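Local structure of penaeus monodon metallodensovirus major capsid protein (Penaeus monodon metallodensovirus, 6WH7) at residues Leu66-Asn71 with Ser182-Asp187; Met80-Trp85 with Ile344-Thr349; Val87-Cys92 with Trp178-Met183; Ser168-Lys173 with Tyr188-Val193. The protein builds the icosahedral shell of the virus, sixty copies with a jelly-roll core packing into a capsid that probably encloses the single-stranded DNA genome. One frame throughout, in Å; residues are numbered along the deposited sequence.

How the contacts relate
Contacts 1, 3 and 4 involve the chain between residues 168 and 193; contact 2 joins strand 79-83 to the end of strand 340-345. Contact 1 sets the loop 182-187 under strand 59-75, and contact 3, about 9 Å away between centres and sharing Ser182 and Met183, wedges the start of that loop against helix 88-92. Contacts 2 and 4, centres about 10 Å apart, both lie between the sheet holding strand 79-83 and the small sheet of strands 169-179 and 340-345; backbone bonds from Met80 N to Ala190 O and from Val82 N to Tyr188 O link them directly. Contacts 1 and 4 are the farthest apart, about 18 Å between centres. Tyr188 connects contact 4 to contact 3 through its hydroxyl at Pro179 O.

Contact 1 (Leu66-Asn71 with Ser182-Asp187); sequences LRNFVN and SMRELD
Val70 and Glu185 bring the two backbones closest, their CA atoms 4.9 Å apart, where the extended strand 66-71 runs past the irregular loop 182-187. Leu66, Asn68 and Val70 set their CB atoms toward the loop, Arg67 and Phe69 away from it. Arg184 reaches back to the strand: its CG lies anti to the carbonyl carbon (chi1 -77°), and its side chain crosses that of Leu66 at about a right angle. Leu66 CB sits 3.6 Å above one face of the guanidinium, offset toward the rim, while Asn68 CB comes to its edge, 3.7 Å from Arg184 NH2. The strand belongs to the parvoviral jelly roll, in the sheet where it pairs antiparallel with strand 287-302. NH1 of Arg184 is hydrogen-bonded to Thr295 OG1 of strand 287-302 and to Phe90 O of the short helix, so the buried guanidinium has polar partners as well as the Leu66 methylene over one face. Farther along, Val70 CG1 packs 3.9 Å from Leu186 CB, and both Val70 methyls lie 4.1 Å from Leu186 CG. On the other side of the strand, Arg67 NH2 bonds Ser202 O of a neighbouring subunit and Phe69 packs on its Tyr210.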
# COMPACT_ATOMS: atom_id res chain seq x y z
N LEU A 66 -53.73 -62.23 -44.91
CA LEU A 66 -54.50 -63.46 -44.83
C LEU A 66 -53.79 -64.43 -43.92
O LEU A 66 -52.56 -64.53 -43.94
CB LEU A 66 -54.70 -64.08 -46.20
CG LEU A 66 -55.59 -63.34 -47.18
CD1 LEU A 66 -55.51 -64.00 -48.53
CD2 LEU A 66 -57.00 -63.35 -46.68
N ARG A 67 -54.56 -65.15 -43.11
CA ARG A 67 -54.02 -66.09 -42.15
C ARG A 67 -54.62 -67.47 -42.37
O ARG A 67 -55.78 -67.60 -42.74
CB ARG A 67 -54.27 -65.63 -40.72
CG ARG A 67 -53.75 -66.55 -39.67
CD ARG A 67 -53.89 -65.93 -38.31
NE ARG A 67 -55.27 -65.59 -37.99
CZ ARG A 67 -55.73 -64.35 -37.98
NH1 ARG A 67 -54.92 -63.34 -38.25
NH2 ARG A 67 -57.00 -64.12 -37.68
N ASN A 68 -53.80 -68.49 -42.15
CA ASN A 68 -54.09 -69.84 -42.58
C ASN A 68 -53.36 -70.80 -41.66
O ASN A 68 -52.27 -70.51 -41.17
CB ASN A 68 -53.64 -70.00 -44.03
CG ASN A 68 -54.00 -71.32 -44.59
OD1 ASN A 68 -55.01 -71.90 -44.23
ND2 ASN A 68 -53.16 -71.83 -45.47
N PHE A 69 -53.96 -71.96 -41.42
CA PHE A 69 -53.26 -73.07 -40.80
C PHE A 69 -52.77 -74.02 -41.87
O PHE A 69 -53.47 -74.31 -42.84
CB PHE A 69 -54.13 -73.84 -39.81
CG PHE A 69 -54.50 -73.08 -38.59
CD1 PHE A 69 -53.59 -72.93 -37.56
CD2 PHE A 69 -55.75 -72.54 -38.44
CE1 PHE A 69 -53.93 -72.25 -36.43
CE2 PHE A 69 -56.09 -71.86 -37.31
CZ PHE A 69 -55.18 -71.71 -36.30
N VAL A 70 -51.55 -74.51 -41.69
CA VAL A 70 -50.92 -75.42 -42.64
C VAL A 70 -50.63 -76.73 -41.92
O VAL A 70 -50.07 -76.72 -40.83
CB VAL A 70 -49.63 -74.82 -43.23
CG1 VAL A 70 -48.99 -75.80 -44.17
CG2 VAL A 70 -49.93 -73.52 -43.93
N ASN A 71 -51.01 -77.84 -42.54
CA ASN A 71 -50.70 -79.17 -42.06
C ASN A 71 -49.86 -79.87 -43.12
O ASN A 71 -50.36 -80.18 -44.21
CB ASN A 71 -51.96 -79.97 -41.77
CG ASN A 71 -52.60 -79.58 -40.47
OD1 ASN A 71 -51.91 -79.23 -39.52
ND2 ASN A 71 -53.91 -79.59 -40.43
N SER A 182 -55.26 -75.18 -53.94
CA SER A 182 -54.65 -75.68 -52.72
C SER A 182 -53.47 -74.84 -52.28
O SER A 182 -52.73 -75.25 -51.38
CB SER A 182 -54.23 -77.13 -52.91
OG SER A 182 -53.72 -77.64 -51.71
N MET A 183 -53.26 -73.69 -52.91
CA MET A 183 -51.97 -73.00 -52.85
C MET A 183 -51.57 -72.65 -51.43
O MET A 183 -50.42 -72.86 -51.03
CB MET A 183 -52.02 -71.75 -53.72
CG MET A 183 -50.70 -71.04 -53.81
SD MET A 183 -50.74 -69.67 -54.97
CE MET A 183 -50.75 -70.57 -56.51
N ARG A 184 -52.49 -72.09 -50.64
CA ARG A 184 -52.06 -71.51 -49.37
C ARG A 184 -51.77 -72.56 -48.31
O ARG A 184 -50.83 -72.40 -47.53
CB ARG A 184 -53.07 -70.50 -48.85
CG ARG A 184 -53.00 -69.18 -49.54
CD ARG A 184 -53.95 -68.23 -48.88
NE ARG A 184 -53.58 -68.02 -47.49
CZ ARG A 184 -52.71 -67.10 -47.09
NH1 ARG A 184 -52.13 -66.31 -47.96
NH2 ARG A 184 -52.43 -66.98 -45.80
N GLU A 185 -52.55 -73.63 -48.22
CA GLU A 185 -52.10 -74.72 -47.37
C GLU A 185 -51.00 -75.44 -48.12
O GLU A 185 -51.21 -75.89 -49.25
CB GLU A 185 -53.24 -75.67 -46.99
CG GLU A 185 -53.78 -76.61 -48.05
CD GLU A 185 -54.72 -75.93 -48.99
OE1 GLU A 185 -54.80 -74.69 -48.93
OE2 GLU A 185 -55.41 -76.63 -49.75
N LEU A 186 -49.82 -75.53 -47.53
CA LEU A 186 -48.65 -75.72 -48.36
C LEU A 186 -48.51 -77.22 -48.54
O LEU A 186 -47.93 -77.92 -47.72
CB LEU A 186 -47.44 -75.11 -47.67
CG LEU A 186 -47.60 -73.62 -47.35
CD1 LEU A 186 -46.54 -73.16 -46.39
CD2 LEU A 186 -47.53 -72.81 -48.61
N ASP A 187 -49.08 -77.71 -49.64
CA ASP A 187 -49.04 -79.11 -50.00
C ASP A 187 -48.18 -79.41 -51.21
O ASP A 187 -48.13 -80.56 -51.63
CB ASP A 187 -50.46 -79.64 -50.22
CG ASP A 187 -51.21 -78.84 -51.24
OD1 ASP A 187 -50.73 -77.77 -51.63
OD2 ASP A 187 -52.29 -79.30 -51.66

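Contact 2 (Met80-Trp85 with Ile344-Thr349)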
# COMPACT_ATOMS: atom_id res chain seq x y z
N MET A 80 -39.70 -82.27 -50.55
CA MET A 80 -39.78 -81.00 -49.84
C MET A 80 -41.09 -80.31 -50.20
O MET A 80 -41.67 -80.55 -51.25
CB MET A 80 -38.61 -80.09 -50.20
CG MET A 80 -38.75 -79.49 -51.57
SD MET A 80 -37.25 -78.83 -52.26
CE MET A 80 -36.67 -80.29 -53.10
N ILE A 81 -41.54 -79.44 -49.31
CA ILE A 81 -42.67 -78.56 -49.58
C ILE A 81 -42.16 -77.31 -50.27
O ILE A 81 -41.21 -76.68 -49.81
CB ILE A 81 -43.42 -78.20 -48.29
CG1 ILE A 81 -44.07 -79.43 -47.68
CG2 ILE A 81 -44.48 -77.16 -48.57
CD1 ILE A 81 -45.12 -80.01 -48.54
N VAL A 82 -42.80 -76.96 -51.37
CA VAL A 82 -42.42 -75.79 -52.16
C VAL A 82 -43.33 -74.65 -51.74
O VAL A 82 -44.55 -74.72 -51.90
CB VAL A 82 -42.55 -76.07 -53.66
CG1 VAL A 82 -42.17 -74.86 -54.46
CG2 VAL A 82 -41.70 -77.26 -54.03
N ILE A 83 -42.75 -73.60 -51.18
CA ILE A 83 -43.55 -72.46 -50.74
C ILE A 83 -43.79 -71.60 -51.96
O ILE A 83 -42.86 -70.95 -52.45
CB ILE A 83 -42.84 -71.66 -49.63
CG1 ILE A 83 -42.32 -72.59 -48.54
CG2 ILE A 83 -43.79 -70.66 -49.03
CD1 ILE A 83 -43.35 -73.44 -47.94
N PRO A 84 -45.01 -71.53 -52.48
CA PRO A 84 -45.28 -70.72 -53.67
C PRO A 84 -45.34 -69.24 -53.33
O PRO A 84 -46.28 -68.54 -53.70
CB PRO A 84 -46.63 -71.25 -54.14
CG PRO A 84 -47.29 -71.66 -52.91
CD PRO A 84 -46.23 -72.15 -51.97
N TRP A 85 -44.33 -68.76 -52.63
CA TRP A 85 -44.35 -67.41 -52.09
C TRP A 85 -43.94 -66.39 -53.12
O TRP A 85 -43.93 -65.20 -52.82
CB TRP A 85 -43.43 -67.34 -50.88
CG TRP A 85 -42.00 -67.17 -51.24
CD1 TRP A 85 -41.21 -68.06 -51.87
CD2 TRP A 85 -41.17 -66.07 -50.88
NE1 TRP A 85 -39.94 -67.55 -52.01
CE2 TRP A 85 -39.90 -66.33 -51.39
CE3 TRP A 85 -41.39 -64.87 -50.20
CZ2 TRP A 85 -38.85 -65.44 -51.24
CZ3 TRP A 85 -40.35 -63.99 -50.05
CH2 TRP A 85 -39.09 -64.28 -50.57
N ILE A 344 -42.94 -74.56 -60.71
CA ILE A 344 -42.70 -73.27 -60.08
C ILE A 344 -41.26 -72.89 -60.33
O ILE A 344 -40.34 -73.65 -60.00
CB ILE A 344 -43.03 -73.28 -58.58
CG1 ILE A 344 -44.53 -73.45 -58.37
CG2 ILE A 344 -42.58 -72.00 -57.94
CD1 ILE A 344 -44.91 -73.67 -56.94
N GLN A 345 -41.06 -71.73 -60.93
CA GLN A 345 -39.75 -71.13 -61.15
C GLN A 345 -39.45 -70.18 -60.01
O GLN A 345 -40.36 -69.54 -59.48
CB GLN A 345 -39.75 -70.38 -62.48
CG GLN A 345 -40.00 -71.26 -63.66
CD GLN A 345 -40.27 -70.46 -64.90
OE1 GLN A 345 -40.73 -69.32 -64.83
NE2 GLN A 345 -39.98 -71.04 -66.05
N PHE A 346 -38.19 -70.09 -59.62
CA PHE A 346 -37.83 -69.18 -58.54
C PHE A 346 -36.89 -68.07 -58.98
O PHE A 346 -37.32 -66.91 -59.03
CB PHE A 346 -37.29 -69.96 -57.34
CG PHE A 346 -38.36 -70.69 -56.61
CD1 PHE A 346 -39.26 -70.00 -55.82
CD2 PHE A 346 -38.48 -72.05 -56.70
CE1 PHE A 346 -40.25 -70.65 -55.15
CE2 PHE A 346 -39.47 -72.71 -56.02
CZ PHE A 346 -40.35 -72.00 -55.24
N GLY A 347 -35.63 -68.34 -59.29
CA GLY A 347 -34.81 -67.27 -59.77
C GLY A 347 -34.53 -66.20 -58.73
O GLY A 347 -35.03 -65.08 -58.83
N PRO A 348 -33.80 -66.54 -57.68
CA PRO A 348 -33.46 -65.55 -56.66
C PRO A 348 -32.71 -64.37 -57.24
O PRO A 348 -32.22 -64.40 -58.37
CB PRO A 348 -32.58 -66.33 -55.69
CG PRO A 348 -31.99 -67.38 -56.51
CD PRO A 348 -33.06 -67.79 -57.46
N THR A 349 -32.63 -63.30 -56.46
CA THR A 349 -31.67 -62.26 -56.76
C THR A 349 -30.28 -62.85 -56.52
O THR A 349 -29.96 -63.24 -55.40
CB THR A 349 -31.91 -61.05 -55.87
OG1 THR A 349 -33.21 -60.51 -56.13
CG2 THR A 349 -30.90 -59.99 -56.14
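The Phe346 ring meets residues 80-85 with its edge: Val82 CG1 and Ile83 O both lie in its plane, the methyl 3.5 Å from CZ and the carbonyl oxygen 3.8 Å from CE1. One face of the same ring is covered from within its own segment by Ile344 CG2, 3.5 Å above the plane and offset toward the rim. Strand 79-83 belongs to the second sheet of the jelly roll, where it pairs with strands 270-274 and 189-191; Ile344 lies near the end of strand 340-345, in a separate small sheet, and Phe346 just beyond it. The contact is buried apolar packing between the two. Trp85 CD1 stands 4.3 Å from Phe346 CE1. That indole is fixed mainly elsewhere, stacked on His271 and hydrogen-bonded through NE1 to Ala269 O, while the phenyl ring also meets Tyr272 with their planes steeply inclined. Pro84 centres an inverse gamma turn, closed by a weak bond from Trp85 N to Ile83 O. Ile344 extends its chain with CD1 anti to CA (chi2 172°), and this methyl touches the strand before the turn and the proline at its centre, 3.9 Å from Val82 CG1 and 4.1 Å from Pro84 CB.

Contact 3 (Val87-Cys92 with Trp178-Met183)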
# COMPACT_ATOMS: atom_id res chain seq x y z
N VAL A 87 -45.60 -66.30 -56.00
CA VAL A 87 -46.80 -66.20 -56.81
C VAL A 87 -47.69 -65.12 -56.21
O VAL A 87 -47.90 -65.09 -55.00
CB VAL A 87 -47.53 -67.55 -56.87
CG1 VAL A 87 -48.76 -67.46 -57.73
CG2 VAL A 87 -46.60 -68.62 -57.36
N MET A 88 -48.20 -64.23 -57.06
CA MET A 88 -49.14 -63.21 -56.59
C MET A 88 -50.37 -63.84 -55.96
O MET A 88 -50.86 -63.37 -54.94
CB MET A 88 -49.55 -62.30 -57.75
CG MET A 88 -48.49 -61.35 -58.23
SD MET A 88 -48.07 -60.10 -57.02
CE MET A 88 -49.59 -59.17 -56.99
N ARG A 89 -50.87 -64.92 -56.56
CA ARG A 89 -52.07 -65.58 -56.08
C ARG A 89 -51.93 -66.09 -54.66
O ARG A 89 -52.93 -66.30 -53.98
CB ARG A 89 -52.40 -66.72 -57.03
CG ARG A 89 -53.69 -67.40 -56.76
CD ARG A 89 -53.85 -68.53 -57.71
NE ARG A 89 -53.94 -68.06 -59.09
CZ ARG A 89 -55.09 -67.74 -59.68
NH1 ARG A 89 -56.22 -67.84 -59.01
NH2 ARG A 89 -55.10 -67.33 -60.93
N PHE A 90 -50.70 -66.27 -54.20
CA PHE A 90 -50.45 -66.79 -52.86
C PHE A 90 -50.87 -65.79 -51.80
O PHE A 90 -51.45 -66.17 -50.78
CB PHE A 90 -48.97 -67.14 -52.76
CG PHE A 90 -48.54 -67.67 -51.43
CD1 PHE A 90 -48.84 -68.96 -51.06
CD2 PHE A 90 -47.75 -66.91 -50.60
CE1 PHE A 90 -48.41 -69.45 -49.86
CE2 PHE A 90 -47.33 -67.40 -49.40
CZ PHE A 90 -47.66 -68.67 -49.03
N TYR A 91 -50.56 -64.52 -52.00
CA TYR A 91 -50.77 -63.49 -51.00
C TYR A 91 -52.17 -62.89 -51.01
O TYR A 91 -52.78 -62.70 -49.95
CB TYR A 91 -49.74 -62.39 -51.19
CG TYR A 91 -48.35 -62.90 -51.01
CD1 TYR A 91 -47.77 -62.91 -49.76
CD2 TYR A 91 -47.64 -63.39 -52.08
CE1 TYR A 91 -46.50 -63.38 -49.59
CE2 TYR A 91 -46.37 -63.86 -51.91
CZ TYR A 91 -45.81 -63.85 -50.66
OH TYR A 91 -44.53 -64.31 -50.48
N CYS A 92 -52.68 -62.54 -52.18
CA CYS A 92 -53.91 -61.78 -52.30
C CYS A 92 -55.13 -62.63 -52.61
O CYS A 92 -56.21 -62.09 -52.82
CB CYS A 92 -53.73 -60.67 -53.35
SG CYS A 92 -52.94 -61.19 -54.84
N TRP A 178 -50.25 -80.19 -58.35
CA TRP A 178 -50.24 -78.95 -57.59
C TRP A 178 -51.48 -78.13 -57.93
O TRP A 178 -51.42 -77.23 -58.78
CB TRP A 178 -48.98 -78.14 -57.88
CG TRP A 178 -47.76 -78.72 -57.30
CD1 TRP A 178 -47.67 -79.80 -56.49
CD2 TRP A 178 -46.43 -78.24 -57.47
NE1 TRP A 178 -46.37 -80.02 -56.14
CE2 TRP A 178 -45.58 -79.08 -56.73
CE3 TRP A 178 -45.87 -77.18 -58.18
CZ2 TRP A 178 -44.21 -78.89 -56.68
CZ3 TRP A 178 -44.51 -77.00 -58.13
CH2 TRP A 178 -43.70 -77.85 -57.39
N PRO A 179 -52.61 -78.40 -57.28
CA PRO A 179 -53.81 -77.60 -57.53
C PRO A 179 -53.57 -76.15 -57.14
O PRO A 179 -52.98 -75.86 -56.11
CB PRO A 179 -54.86 -78.26 -56.64
CG PRO A 179 -54.37 -79.63 -56.45
CD PRO A 179 -52.89 -79.51 -56.37
N VAL A 180 -54.04 -75.24 -58.00
CA VAL A 180 -53.86 -73.83 -57.68
C VAL A 180 -54.82 -73.41 -56.58
O VAL A 180 -54.59 -72.40 -55.91
CB VAL A 180 -54.05 -72.96 -58.94
CG1 VAL A 180 -55.51 -72.78 -59.25
CG2 VAL A 180 -53.35 -71.66 -58.80
N SER A 181 -55.88 -74.18 -56.37
CA SER A 181 -56.83 -73.93 -55.30
C SER A 181 -56.33 -74.41 -53.95
O SER A 181 -56.95 -74.09 -52.93
CB SER A 181 -58.16 -74.61 -55.61
OG SER A 181 -58.00 -76.02 -55.63
N SER A 182 -55.26 -75.18 -53.94
CA SER A 182 -54.65 -75.68 -52.72
C SER A 182 -53.47 -74.84 -52.28
O SER A 182 -52.73 -75.25 -51.38
CB SER A 182 -54.23 -77.13 -52.91
OG SER A 182 -53.72 -77.64 -51.71
N MET A 183 -53.26 -73.69 -52.91
CA MET A 183 -51.97 -73.00 -52.85
C MET A 183 -51.57 -72.65 -51.43
O MET A 183 -50.42 -72.86 -51.03
CB MET A 183 -52.02 -71.75 -53.72
CG MET A 183 -50.70 -71.04 -53.81
SD MET A 183 -50.74 -69.67 -54.97
CE MET A 183 -50.75 -70.57 -56.51
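Met183 is drawn out toward residues 87-92 by two anti torsions, CG anti to the backbone N (chi1 -175°) and SD anti to CA (chi2 174°), before a bend at chi3 (-73°) turns the terminal CE aside. The sulfur is thereby laid against the short, weakly bonded helix, 3.5 Å from Phe90 N, as packing and with no hydrogen bond: that amide already donates to Val87 O. SD also lies 3.8 Å from Phe90 CB. The methyl CE touches two side chains, 3.9 Å from Val87 CG1 and the same distance from Arg89 CD. Nearer the Met183 backbone, CG comes to the edge of the Phe90 ring, in its plane and 3.9 Å from CD1, so the thioether chain passes the phenyl rim and does not lie over its face. The Arg89 side chain crosses those of Met183 and Val180 at about a right angle. Its CD sits 3.4 Å from Val180 CG2, with NE at 3.7 Å from the same methyl, so the arginine contributes chiefly its aliphatic part here, while its charged end is paired with Glu93 in a salt bridge. The whole is a small, largely apolar joint between the short helix after strand 79-83 and the loop after strand 169-179. Phe90 packs on Leu293 and Thr295 of strand 287-302; Met88 and Tyr91, their CB atoms set away from residues 178-183, rest on that strand's Ile297 and on strand 118-135. From the other segment, Trp178 and Met183 lie on Ile341 of strand 340-345, which pairs with strand 169-179.

Contact 4 (Ser168-Lys173 with Tyr188-Val193)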
# COMPACT_ATOMS: atom_id res chain seq x y z
N SER A 168 -33.68 -74.44 -60.14
CA SER A 168 -34.17 -73.34 -60.96
C SER A 168 -35.67 -73.42 -61.14
O SER A 168 -36.39 -72.43 -60.98
CB SER A 168 -33.47 -73.35 -62.31
OG SER A 168 -33.99 -72.36 -63.16
N LYS A 169 -36.15 -74.61 -61.49
CA LYS A 169 -37.55 -74.86 -61.75
C LYS A 169 -37.93 -76.13 -61.01
O LYS A 169 -37.13 -77.07 -60.94
CB LYS A 169 -37.81 -75.02 -63.24
CG LYS A 169 -39.24 -75.21 -63.61
CD LYS A 169 -39.37 -75.48 -65.08
CE LYS A 169 -39.06 -74.26 -65.90
NZ LYS A 169 -39.23 -74.54 -67.34
N VAL A 170 -39.12 -76.15 -60.44
CA VAL A 170 -39.52 -77.17 -59.49
C VAL A 170 -40.82 -77.79 -59.96
O VAL A 170 -41.79 -77.08 -60.24
CB VAL A 170 -39.67 -76.59 -58.08
CG1 VAL A 170 -40.15 -77.62 -57.16
CG2 VAL A 170 -38.35 -76.05 -57.60
N TYR A 171 -40.85 -79.11 -60.03
CA TYR A 171 -42.00 -79.84 -60.52
C TYR A 171 -42.63 -80.65 -59.41
O TYR A 171 -41.96 -81.03 -58.45
CB TYR A 171 -41.59 -80.80 -61.65
CG TYR A 171 -41.09 -80.13 -62.89
CD1 TYR A 171 -41.95 -79.78 -63.91
CD2 TYR A 171 -39.74 -79.84 -63.04
CE1 TYR A 171 -41.49 -79.17 -65.04
CE2 TYR A 171 -39.28 -79.22 -64.16
CZ TYR A 171 -40.15 -78.89 -65.16
OH TYR A 171 -39.69 -78.28 -66.30
N PRO A 172 -43.93 -80.93 -59.49
CA PRO A 172 -44.54 -81.85 -58.53
C PRO A 172 -44.02 -83.26 -58.70
O PRO A 172 -43.44 -83.63 -59.72
CB PRO A 172 -46.03 -81.75 -58.85
CG PRO A 172 -46.08 -81.29 -60.24
CD PRO A 172 -44.92 -80.38 -60.42
N LYS A 173 -44.25 -84.07 -57.67
CA LYS A 173 -43.91 -85.48 -57.74
C LYS A 173 -44.75 -86.17 -58.80
O LYS A 173 -45.77 -85.66 -59.25
CB LYS A 173 -44.13 -86.16 -56.40
CG LYS A 173 -43.17 -85.77 -55.33
CD LYS A 173 -43.71 -86.28 -54.03
CE LYS A 173 -43.88 -87.79 -54.08
NZ LYS A 173 -44.47 -88.32 -52.83
N TYR A 188 -47.54 -78.41 -51.82
CA TYR A 188 -46.84 -78.68 -53.07
C TYR A 188 -45.54 -79.38 -52.73
O TYR A 188 -44.65 -78.78 -52.13
CB TYR A 188 -46.57 -77.40 -53.84
CG TYR A 188 -47.80 -76.63 -54.27
CD1 TYR A 188 -48.99 -77.28 -54.51
CD2 TYR A 188 -47.73 -75.27 -54.50
CE1 TYR A 188 -50.10 -76.58 -54.91
CE2 TYR A 188 -48.84 -74.57 -54.91
CZ TYR A 188 -50.01 -75.23 -55.12
OH TYR A 188 -51.12 -74.54 -55.53
N VAL A 189 -45.42 -80.63 -53.14
CA VAL A 189 -44.28 -81.47 -52.78
C VAL A 189 -43.45 -81.69 -54.03
O VAL A 189 -43.98 -82.02 -55.09
CB VAL A 189 -44.72 -82.80 -52.15
CG1 VAL A 189 -45.37 -82.57 -50.83
CG2 VAL A 189 -45.70 -83.49 -53.03
N ALA A 190 -42.15 -81.49 -53.89
CA ALA A 190 -41.20 -81.78 -54.94
C ALA A 190 -40.19 -82.78 -54.42
O ALA A 190 -39.71 -82.65 -53.29
CB ALA A 190 -40.49 -80.52 -55.40
N SER A 191 -39.88 -83.77 -55.22
CA SER A 191 -38.85 -84.75 -54.89
C SER A 191 -37.61 -84.40 -55.69
O SER A 191 -37.59 -84.57 -56.91
CB SER A 191 -39.33 -86.17 -55.19
OG SER A 191 -38.33 -87.12 -54.87
N THR A 192 -36.59 -83.90 -55.01
CA THR A 192 -35.33 -83.60 -55.67
C THR A 192 -34.52 -84.88 -55.84
O THR A 192 -34.21 -85.56 -54.86
CB THR A 192 -34.57 -82.53 -54.89
OG1 THR A 192 -33.31 -82.26 -55.53
CG2 THR A 192 -34.37 -82.94 -53.43
N VAL A 193 -34.21 -85.22 -57.08
CA VAL A 193 -33.55 -86.48 -57.40
C VAL A 193 -32.53 -86.22 -58.50
O VAL A 193 -32.88 -85.67 -59.56
CB VAL A 193 -34.56 -87.56 -57.83
CG1 VAL A 193 -33.85 -88.81 -58.28
CG2 VAL A 193 -35.51 -87.90 -56.69
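Val170 and Ala190 mark a packing contact where two sheets of the subunit meet at their edges. Residues 189-191 form an outermost strand, within this chain, of the jelly-roll sheet that includes strand 79-83. Strand 169-179 is likewise outermost within this chain in the small sheet completed by strands 340-345 and 335-337, and Tyr171-Lys173 leave its regular course at a break. The Val170 CG1 methyl lies against Ala190 CB, 3.4 Å away, and the same alanine methyl is 3.4 Å from Tyr171 O. CA atoms come closest between Pro172 and Ala190, at 4.9 Å, yet no ladder of backbone bonds develops. One weak hydrogen bond runs from Lys173 N to Val189 O (3.3 Å, angle at the hydrogen 135°), and Pro172 CA adds a CH-O contact to this same oxygen at 3.5 Å. Lys173 then lays its aliphatic chain obliquely against the strand: CD is 3.6 Å from Val189 CG2 and CG is 3.9 Å from Ser191 CB. A bend at chi3 (59°) turns CE from the line of the preceding carbons, and the ammonium group beyond makes a salt bridge with Glu79. Tyr188, next to Val189, stacks on Trp178, whose NE1 also donates to Val189 O. Val170 and Ala190 both touch Val82 on the neighbouring strand. With one weak backbone bond across it, the contact rests mostly on methyl and methylene packing, the lysine charge probably balanced by Glu79.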